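Local coordinates for bradyzoite surface antigen BSR4 (Toxoplasma gondii, PDB 2JKS), which is a zinc-binding surface antigen of the SAG1-related (SRS) family displayed by the bradyzoite stage, probably involved in contacts with the host, at residues A[35-40]-A[120-124]; A[43-47]-A[135-139]; A[204-210]-A[273-279]. All coordinates share one frame; numbering follows the deposited sequence.

Contact 1 (A[35-40]-A[120-124]); sequences LSKGRM and LELHN. With ZN (zinc ion), chain D.
Met40 and Leu122 are joined by one backbone hydrogen bond, Leu122 N to Met40 O at 2.7 Å with an N-H...O angle of 156°, where segment 120-124 leaves its strand and segment 35-40 is about to enter the next one. The same carbonyl oxygen also receives a CA-H...O contact from Glu121. Upstream of Met40 the chain reverses in a type II turn from Ser36 to Arg39, with Gly38 as its third residue. Met40 contributes the most buried surface here. Its chain bends at chi2 (-66°) and again at chi3, which curls the thioether toward the other segment and sets Met40 CE 3.3 Å from His123 O and 3.4 Å from Asn124 OD1; CE also packs on Leu122 CB. Beside this, the leucines touch through their methyls: Leu35 CD1 lies 3.9 Å from Leu122 CD1, the two side chains slanting across each other, and meets Leu120 CD2 more loosely. Val159 and Val161 continue this apolar patch. On the solvent side a water accepts from Gly38 N and gives only a weak bond to Asn124 OD1, while the CG of Lys37 passes alongside that amide oxygen. The CB of His123 points away from segment 35-40, and its ring serves a metal site. His123 ND1 binds zinc at 2.0 Å, and Glu125 supplies another ligand. His123 NE2, on the far side of the ring, donates to Glu121 OE1 at 3.3 Å, with the carboxylate oxygen near the imidazole plane but approached from above its own plane; this probably helps fix the rotation of the ring. The arrangement is that of a turn linking the two sheets of an SRS beta sandwich, pinned beside a surface zinc site.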
loop_
_atom_site.group_PDB
_atom_site.type_symbol
_atom_site.label_atom_id
_atom_site.label_comp_id
_atom_site.label_asym_id
_atom_site.label_seq_id
_atom_site.Cartn_x
_atom_site.Cartn_y
_atom_site.Cartn_z
ATOM N N LEU A 35 2.356 4.377 -10.018
ATOM C CA LEU A 35 0.900 4.187 -9.968
ATOM C C LEU A 35 0.367 4.640 -8.618
ATOM O O LEU A 35 1.040 4.523 -7.587
ATOM C CB LEU A 35 0.478 2.731 -10.257
ATOM C CG LEU A 35 0.823 2.189 -11.647
ATOM C CD1 LEU A 35 0.517 0.716 -11.723
ATOM C CD2 LEU A 35 0.106 2.984 -12.771
ATOM N N SER A 36 -0.841 5.200 -8.651
ATOM C CA SER A 36 -1.516 5.689 -7.451
ATOM C C SER A 36 -2.989 5.951 -7.761
ATOM O O SER A 36 -3.403 5.855 -8.922
ATOM C CB SER A 36 -0.909 7.006 -6.968
ATOM O OG SER A 36 -0.855 7.962 -8.020
ATOM N N LYS A 37 -3.763 6.267 -6.714
ATOM C CA LYS A 37 -5.148 6.749 -6.878
ATOM C C LYS A 37 -5.212 7.757 -8.013
ATOM O O LYS A 37 -4.483 8.753 -8.025
ATOM C CB LYS A 37 -5.688 7.382 -5.570
ATOM C CG LYS A 37 -7.247 7.311 -5.476
ATOM C CD LYS A 37 -7.766 8.408 -4.569
ATOM C CE LYS A 37 -9.302 8.459 -4.577
ATOM N NZ LYS A 37 -9.848 8.753 -3.189
ATOM N N GLY A 38 -6.052 7.480 -8.989
ATOM C CA GLY A 38 -6.163 8.419 -10.132
ATOM C C GLY A 38 -5.217 8.133 -11.302
ATOM O O GLY A 38 -5.374 8.718 -12.395
ATOM N N ARG A 39 -4.237 7.245 -11.089
ATOM C CA ARG A 39 -3.330 6.840 -12.143
ATOM C C ARG A 39 -3.035 5.392 -11.889
ATOM O O ARG A 39 -2.004 5.037 -11.399
ATOM C CB ARG A 39 -2.021 7.666 -12.175
ATOM C CG ARG A 39 -2.189 9.143 -11.933
ATOM C CD ARG A 39 -0.838 9.811 -12.021
ATOM N NE ARG A 39 -0.416 9.927 -13.410
ATOM C CZ ARG A 39 -0.433 11.065 -14.101
ATOM N NH1 ARG A 39 -0.833 12.202 -13.513
ATOM N NH2 ARG A 39 -0.031 11.062 -15.374
ATOM N N MET A 40 -3.989 4.561 -12.230
ATOM C CA MET A 40 -4.073 3.210 -11.767
ATOM C C MET A 40 -3.660 2.201 -12.823
ATOM O O MET A 40 -3.583 1.001 -12.530
ATOM C CB MET A 40 -5.526 2.940 -11.341
ATOM C CG MET A 40 -5.980 3.740 -10.084
ATOM S SD MET A 40 -5.082 3.210 -8.611
ATOM C CE MET A 40 -6.220 2.008 -7.984
ATOM N N LEU A 120 -1.196 -3.151 -16.861
ATOM C CA LEU A 120 -1.430 -3.501 -15.457
ATOM C C LEU A 120 -2.424 -2.495 -14.942
ATOM O O LEU A 120 -2.153 -1.286 -14.939
ATOM C CB LEU A 120 -0.130 -3.509 -14.615
ATOM C CG LEU A 120 -0.271 -3.552 -13.077
ATOM C CD1 LEU A 120 -0.963 -4.842 -12.646
ATOM C CD2 LEU A 120 1.113 -3.411 -12.342
ATOM N N GLU A 121 -3.607 -2.968 -14.562
ATOM C CA GLU A 121 -4.636 -2.050 -14.063
ATOM C C GLU A 121 -4.866 -2.359 -12.576
ATOM O O GLU A 121 -5.374 -3.398 -12.227
ATOM C CB GLU A 121 -5.954 -2.195 -14.862
ATOM C CG GLU A 121 -7.128 -1.436 -14.219
ATOM C CD GLU A 121 -8.423 -1.758 -14.886
ATOM O OE1 GLU A 121 -8.851 -2.947 -14.846
ATOM O OE2 GLU A 121 -9.027 -0.828 -15.447
ATOM N N LEU A 122 -4.454 -1.459 -11.688
ATOM C CA LEU A 122 -4.833 -1.650 -10.313
ATOM C C LEU A 122 -6.241 -1.140 -10.046
ATOM O O LEU A 122 -6.702 -0.223 -10.731
ATOM C CB LEU A 122 -3.819 -0.981 -9.388
ATOM C CG LEU A 122 -2.383 -1.423 -9.620
ATOM C CD1 LEU A 122 -1.502 -0.672 -8.655
ATOM C CD2 LEU A 122 -2.223 -2.918 -9.483
ATOM N N HIS A 123 -6.927 -1.780 -9.083
ATOM C CA HIS A 123 -8.234 -1.354 -8.568
ATOM C C HIS A 123 -7.951 -0.758 -7.169
ATOM O O HIS A 123 -6.865 -0.947 -6.597
ATOM C CB HIS A 123 -9.289 -2.507 -8.462
ATOM C CG HIS A 123 -9.650 -3.176 -9.774
ATOM N ND1 HIS A 123 -10.739 -4.019 -9.911
ATOM C CD2 HIS A 123 -9.092 -3.095 -11.006
ATOM C CE1 HIS A 123 -10.805 -4.458 -11.157
ATOM N NE2 HIS A 123 -9.835 -3.887 -11.846
ATOM N N ASN A 124 -8.910 -0.030 -6.609
ATOM C CA ASN A 124 -8.642 0.669 -5.335
ATOM C C ASN A 124 -8.265 -0.307 -4.251
ATOM O O ASN A 124 -7.346 -0.075 -3.442
ATOM C CB ASN A 124 -9.813 1.571 -4.951
ATOM C CG ASN A 124 -9.845 2.875 -5.751
ATOM O OD1 ASN A 124 -8.818 3.359 -6.275
ATOM N ND2 ASN A 124 -11.029 3.469 -5.834
HETATM ZN ZN ZN D . -11.875 -4.562 -8.376
HETATM O O HOH W 1 -8.426 5.541 -8.816
#

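Contact 2 (A[43-47]-A[135-139]); sequences TFECS and VVGCQ
Cys138 and Cys46 are linked by a disulfide, SG to SG 2.0 Å, and with Phe44 they provide most of the buried surface. The strands that carry them belong to different sheets of the sandwich, 41-47 to one and 132-141 to the other. Their short axes run nearly parallel, 16° apart, and come within 8.1 Å, too far for backbone pairing; no hydrogen bond passes between them. The bridge therefore spans the interior from sheet to sheet, with both cysteine side chains setting out toward the facing strand and a C-S-S-C torsion of 82°, close to the relaxed value for a disulfide. Phe44, two residues before Cys46 on the same side of its strand, stands beside the bridge. With CG anti to the backbone N (chi1 -172°) its ring reaches across to the facing strand. There Phe44 CE2 lies 3.5 Å from Cys138 SG, a sulfur-aromatic contact in which the sulfur sits obliquely, 4.4 Å from the Phe44 ring centroid. Cys46 SG lies over one face of the same ring, displaced toward the rim, so both sulfurs of the bridge border it. The ring edge is directed at the backbone of Gly137, with Phe44 CE2 3.8 Å from Gly137 C. Farther along, Phe44 CD2 meets Val136 CG2 at 4.0 Å, the two side chains passing one another head to tail. Trp103 and Trp118 also touch Phe44, and Cys16 flanks Cys46. Chemically, a buried crosslink flanked by an aromatic ring ties the two sheets together at this point; its burial implies that it is probably shielded from reductants while the domain stays folded.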
loop_
_atom_site.group_PDB
_atom_site.type_symbol
_atom_site.label_atom_id
_atom_site.label_comp_id
_atom_site.label_asym_id
_atom_site.label_seq_id
_atom_site.Cartn_x
_atom_site.Cartn_y
_atom_site.Cartn_z
ATOM N N THR A 43 1.122 0.901 -18.795
ATOM C CA THR A 43 1.332 0.081 -19.971
ATOM C C THR A 43 2.810 -0.052 -20.285
ATOM O O THR A 43 3.581 0.890 -20.072
ATOM C CB THR A 43 0.530 0.555 -21.215
ATOM O OG1 THR A 43 1.024 1.817 -21.638
ATOM C CG2 THR A 43 -0.964 0.695 -20.907
ATOM N N PHE A 44 3.192 -1.223 -20.818
ATOM C CA PHE A 44 4.580 -1.547 -21.132
ATOM C C PHE A 44 4.610 -2.197 -22.510
ATOM O O PHE A 44 3.918 -3.177 -22.747
ATOM C CB PHE A 44 5.199 -2.470 -20.060
ATOM C CG PHE A 44 6.701 -2.702 -20.218
ATOM C CD1 PHE A 44 7.561 -1.661 -20.544
ATOM C CD2 PHE A 44 7.239 -3.979 -20.009
ATOM C CE1 PHE A 44 8.930 -1.859 -20.663
ATOM C CE2 PHE A 44 8.611 -4.199 -20.121
ATOM C CZ PHE A 44 9.460 -3.116 -20.443
ATOM N N GLU A 45 5.399 -1.624 -23.405
ATOM C CA GLU A 45 5.524 -2.175 -24.754
ATOM C C GLU A 45 6.990 -2.424 -25.104
ATOM O O GLU A 45 7.881 -1.636 -24.705
ATOM C CB GLU A 45 4.847 -1.269 -25.772
ATOM C CG GLU A 45 5.110 -1.691 -27.202
ATOM C CD GLU A 45 4.331 -0.859 -28.209
ATOM O OE1 GLU A 45 3.824 0.226 -27.816
ATOM O OE2 GLU A 45 4.243 -1.299 -29.396
ATOM N N CYS A 46 7.253 -3.539 -25.783
ATOM C CA CYS A 46 8.611 -3.853 -26.246
ATOM C C CYS A 46 8.617 -4.269 -27.693
ATOM O O CYS A 46 7.921 -5.216 -28.064
ATOM C CB CYS A 46 9.233 -4.940 -25.393
ATOM S SG CYS A 46 9.318 -4.406 -23.681
ATOM N N SER A 47 9.390 -3.551 -28.504
ATOM C CA SER A 47 9.414 -3.828 -29.926
ATOM C C SER A 47 10.839 -3.863 -30.436
ATOM O O SER A 47 11.735 -3.245 -29.861
ATOM C CB SER A 47 8.541 -2.833 -30.697
ATOM O OG SER A 47 9.074 -1.532 -30.646
ATOM N N VAL A 135 9.956 -4.236 -10.524
ATOM C CA VAL A 135 10.745 -4.061 -11.753
ATOM C C VAL A 135 10.241 -5.119 -12.776
ATOM O O VAL A 135 9.947 -6.286 -12.434
ATOM C CB VAL A 135 12.319 -4.193 -11.481
ATOM C CG1 VAL A 135 13.099 -4.509 -12.755
ATOM C CG2 VAL A 135 12.907 -2.919 -10.866
ATOM N N VAL A 136 10.117 -4.676 -14.012
ATOM C CA VAL A 136 9.875 -5.525 -15.178
ATOM C C VAL A 136 10.842 -4.966 -16.243
ATOM O O VAL A 136 11.414 -3.876 -16.088
ATOM C CB VAL A 136 8.353 -5.520 -15.666
ATOM C CG1 VAL A 136 7.373 -6.173 -14.624
ATOM C CG2 VAL A 136 7.862 -4.057 -16.015
ATOM N N GLY A 137 11.038 -5.709 -17.316
ATOM C CA GLY A 137 11.975 -5.267 -18.326
ATOM C C GLY A 137 11.815 -6.084 -19.588
ATOM O O GLY A 137 11.051 -7.044 -19.610
ATOM N N CYS A 138 12.520 -5.689 -20.643
ATOM C CA CYS A 138 12.616 -6.516 -21.846
ATOM C C CYS A 138 14.089 -6.646 -22.189
ATOM O O CYS A 138 14.861 -5.754 -21.907
ATOM C CB CYS A 138 11.834 -5.886 -23.012
ATOM S SG CYS A 138 10.076 -6.001 -22.738
ATOM N N GLN A 139 14.458 -7.772 -22.780
ATOM C CA GLN A 139 15.837 -7.986 -23.266
ATOM C C GLN A 139 15.734 -8.525 -24.687
ATOM O O GLN A 139 14.892 -9.400 -24.977
ATOM C CB GLN A 139 16.564 -8.972 -22.364
ATOM C CG GLN A 139 18.058 -9.108 -22.661
ATOM C CD GLN A 139 18.820 -9.603 -21.466
ATOM O OE1 GLN A 139 19.485 -8.838 -20.764
ATOM N NE2 GLN A 139 18.725 -10.894 -21.218
#

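Contact 3 (A[204-210]-A[273-279]); sequences SDGSLQP and VGCVPKK. With ZN (zinc ion), chain F.
Antiparallel pairing of the edge strand 206-209 with strand 269-277 completes one sheet of the second SRS domain, and the loop entering that edge strand carries a zinc ligand. Ser207 with Val276 and Gln209 with Gly274 are the hydrogen-bonded pairs, each closed by two backbone bonds; the shortest is Gln209 N to Gly274 O, 2.7 Å. Leu208 faces Cys275 in a non-hydrogen-bonded pair, its side chain turned with that of Cys275 toward Ile200 of strand 197-201; Cys275 is also disulfide-bonded to Cys202, just past the end of that strand. On the face of Ser207 and Gln209, Val276 CG1 packs 4.1 Å from Gln209 CB and also meets Gln209 CG, which lies anti to the backbone N (chi1 -176°). Pro210 follows a cis peptide bond, and Pro210 CD rests 4.0 Å from Val273 CG1 at the end of the pairing. At the other end Gly206 faces Pro277 in a non-hydrogen-bonded pair, and beyond it Lys278 N donates to Asp205 O at 2.9 Å, from above the carbonyl plane. The Lys278 side chain folds back over the loop: Lys278 CD lies 3.2 Å from Ser204 O and NZ makes a weak bond to Gly206 O. A water links Ser207 OG with Lys279 N. Asp205 turns away from the pairing toward the zinc, which also takes Glu96 of the first SRS domain, so the metal joins the two domains. Asp205 OD1 is the bound oxygen, 2.0 Å from the zinc, and a water oxygen lies 2.4 Å from the metal.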
loop_
_atom_site.group_PDB
_atom_site.type_symbol
_atom_site.label_atom_id
_atom_site.label_comp_id
_atom_site.label_asym_id
_atom_site.label_seq_id
_atom_site.Cartn_x
_atom_site.Cartn_y
_atom_site.Cartn_z
ATOM N N SER A 204 -1.698 -5.950 8.412
ATOM C CA SER A 204 -0.611 -6.699 9.000
ATOM C C SER A 204 0.636 -5.825 9.099
ATOM O O SER A 204 1.567 -6.206 9.761
ATOM C CB SER A 204 -0.340 -7.994 8.204
ATOM O OG SER A 204 -0.015 -7.639 6.869
ATOM N N ASP A 205 0.620 -4.630 8.496
ATOM C CA ASP A 205 1.778 -3.721 8.515
ATOM C C ASP A 205 1.779 -2.751 9.705
ATOM O O ASP A 205 2.715 -1.951 9.877
ATOM C CB ASP A 205 1.790 -2.903 7.217
ATOM C CG ASP A 205 2.240 -3.732 6.031
ATOM O OD1 ASP A 205 3.174 -4.513 6.234
ATOM O OD2 ASP A 205 1.682 -3.601 4.912
ATOM N N GLY A 206 0.747 -2.827 10.523
ATOM C CA GLY A 206 0.606 -1.835 11.574
ATOM C C GLY A 206 0.223 -2.411 12.900
ATOM O O GLY A 206 -0.084 -3.610 13.013
ATOM N N SER A 207 0.259 -1.553 13.909
ATOM C CA SER A 207 -0.002 -1.965 15.301
ATOM C C SER A 207 -0.888 -0.927 15.910
ATOM O O SER A 207 -0.635 0.264 15.729
ATOM C CB SER A 207 1.307 -2.002 16.113
ATOM O OG SER A 207 2.158 -3.025 15.615
ATOM N N LEU A 208 -1.897 -1.370 16.652
ATOM C CA LEU A 208 -2.792 -0.459 17.377
ATOM C C LEU A 208 -2.068 0.375 18.407
ATOM O O LEU A 208 -1.234 -0.131 19.174
ATOM C CB LEU A 208 -3.924 -1.255 18.026
ATOM C CG LEU A 208 -4.955 -1.862 17.093
ATOM C CD1 LEU A 208 -5.689 -3.039 17.732
ATOM C CD2 LEU A 208 -5.948 -0.811 16.634
ATOM N N GLN A 209 -2.401 1.660 18.422
ATOM C CA GLN A 209 -1.831 2.603 19.339
ATOM C C GLN A 209 -2.959 3.395 20.100
ATOM O O GLN A 209 -3.924 3.836 19.487
ATOM C CB GLN A 209 -0.922 3.549 18.543
ATOM C CG GLN A 209 -0.195 4.532 19.396
ATOM C CD GLN A 209 1.121 3.982 19.952
ATOM O OE1 GLN A 209 1.307 2.765 20.114
ATOM N NE2 GLN A 209 2.031 4.892 20.255
ATOM N N PRO A 210 -2.830 3.542 21.449
ATOM C CA PRO A 210 -1.693 2.995 22.259
ATOM C C PRO A 210 -1.814 1.498 22.390
ATOM O O PRO A 210 -2.867 0.924 22.112
ATOM C CB PRO A 210 -1.868 3.647 23.656
ATOM C CG PRO A 210 -3.367 3.998 23.725
ATOM C CD PRO A 210 -3.829 4.253 22.263
ATOM N N VAL A 273 -6.699 7.526 18.931
ATOM C CA VAL A 273 -6.008 6.270 18.803
ATOM C C VAL A 273 -5.533 6.165 17.339
ATOM O O VAL A 273 -5.678 7.096 16.559
ATOM C CB VAL A 273 -6.940 5.073 19.089
ATOM C CG1 VAL A 273 -7.364 5.038 20.542
ATOM C CG2 VAL A 273 -8.192 5.168 18.185
ATOM N N GLY A 274 -4.931 5.034 16.998
ATOM C CA GLY A 274 -4.538 4.813 15.626
ATOM C C GLY A 274 -3.656 3.612 15.443
ATOM O O GLY A 274 -3.727 2.618 16.213
ATOM N N CYS A 275 -2.846 3.697 14.384
ATOM C CA CYS A 275 -1.980 2.604 13.954
ATOM C C CYS A 275 -0.619 3.159 13.633
ATOM O O CYS A 275 -0.479 4.157 12.909
ATOM C CB CYS A 275 -2.574 1.886 12.724
ATOM S SG CYS A 275 -4.218 1.180 12.926
ATOM N N VAL A 276 0.402 2.512 14.198
ATOM C CA VAL A 276 1.795 2.831 13.859
ATOM C C VAL A 276 2.418 1.673 13.083
ATOM O O VAL A 276 1.974 0.519 13.237
ATOM C CB VAL A 276 2.623 3.243 15.136
ATOM C CG1 VAL A 276 1.958 4.453 15.799
ATOM C CG2 VAL A 276 2.664 2.099 16.117
ATOM N N PRO A 277 3.392 1.976 12.183
ATOM C CA PRO A 277 4.036 0.871 11.449
ATOM C C PRO A 277 4.648 -0.116 12.438
ATOM O O PRO A 277 5.248 0.313 13.455
ATOM C CB PRO A 277 5.168 1.564 10.637
ATOM C CG PRO A 277 4.812 2.983 10.559
ATOM C CD PRO A 277 3.911 3.296 11.776
ATOM N N LYS A 278 4.465 -1.409 12.186
ATOM C CA LYS A 278 4.762 -2.388 13.222
ATOM C C LYS A 278 6.236 -2.447 13.595
ATOM O O LYS A 278 7.107 -2.302 12.740
ATOM C CB LYS A 278 4.193 -3.761 12.902
ATOM C CG LYS A 278 4.876 -4.568 11.842
ATOM C CD LYS A 278 4.118 -5.916 11.700
ATOM C CE LYS A 278 3.475 -6.385 13.046
ATOM N NZ LYS A 278 2.073 -5.834 13.309
ATOM N N LYS A 279 6.484 -2.589 14.901
ATOM C CA LYS A 279 7.839 -2.676 15.442
ATOM C C LYS A 279 8.427 -3.928 14.819
ATOM O O LYS A 279 7.912 -5.055 14.989
ATOM C CB LYS A 279 7.875 -2.687 16.986
ATOM C CG LYS A 279 8.119 -4.064 17.648
ATOM C CD LYS A 279 6.818 -4.795 18.041
ATOM C CE LYS A 279 6.402 -4.465 19.491
ATOM N NZ LYS A 279 5.810 -5.649 20.177
HETATM ZN ZN ZN F . 4.030 -5.699 4.814
HETATM O O HOH W 2 4.538 -3.054 16.700
HETATM O O HOH W 3 5.574 -7.354 5.699
#

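How the contacts relate
From the N terminus, strand 29-35 leads into the turn of contact 1 and straight on into strand 41-47, the first half of contact 2. Some 80 residues after the turn, 120-124 closes contact 1, and 135-139 then closes contact 2, so the two loops cross rather than nest. Both tie the first SRS domain together, contact 1 near its end facing the second domain and contact 2 some 19 Å away, between centres, within the sandwich. Contact 3 follows in series, closing a separate loop in the second domain, its nearest atoms about 13 Å from contact 1 and about 18 Å from contact 2.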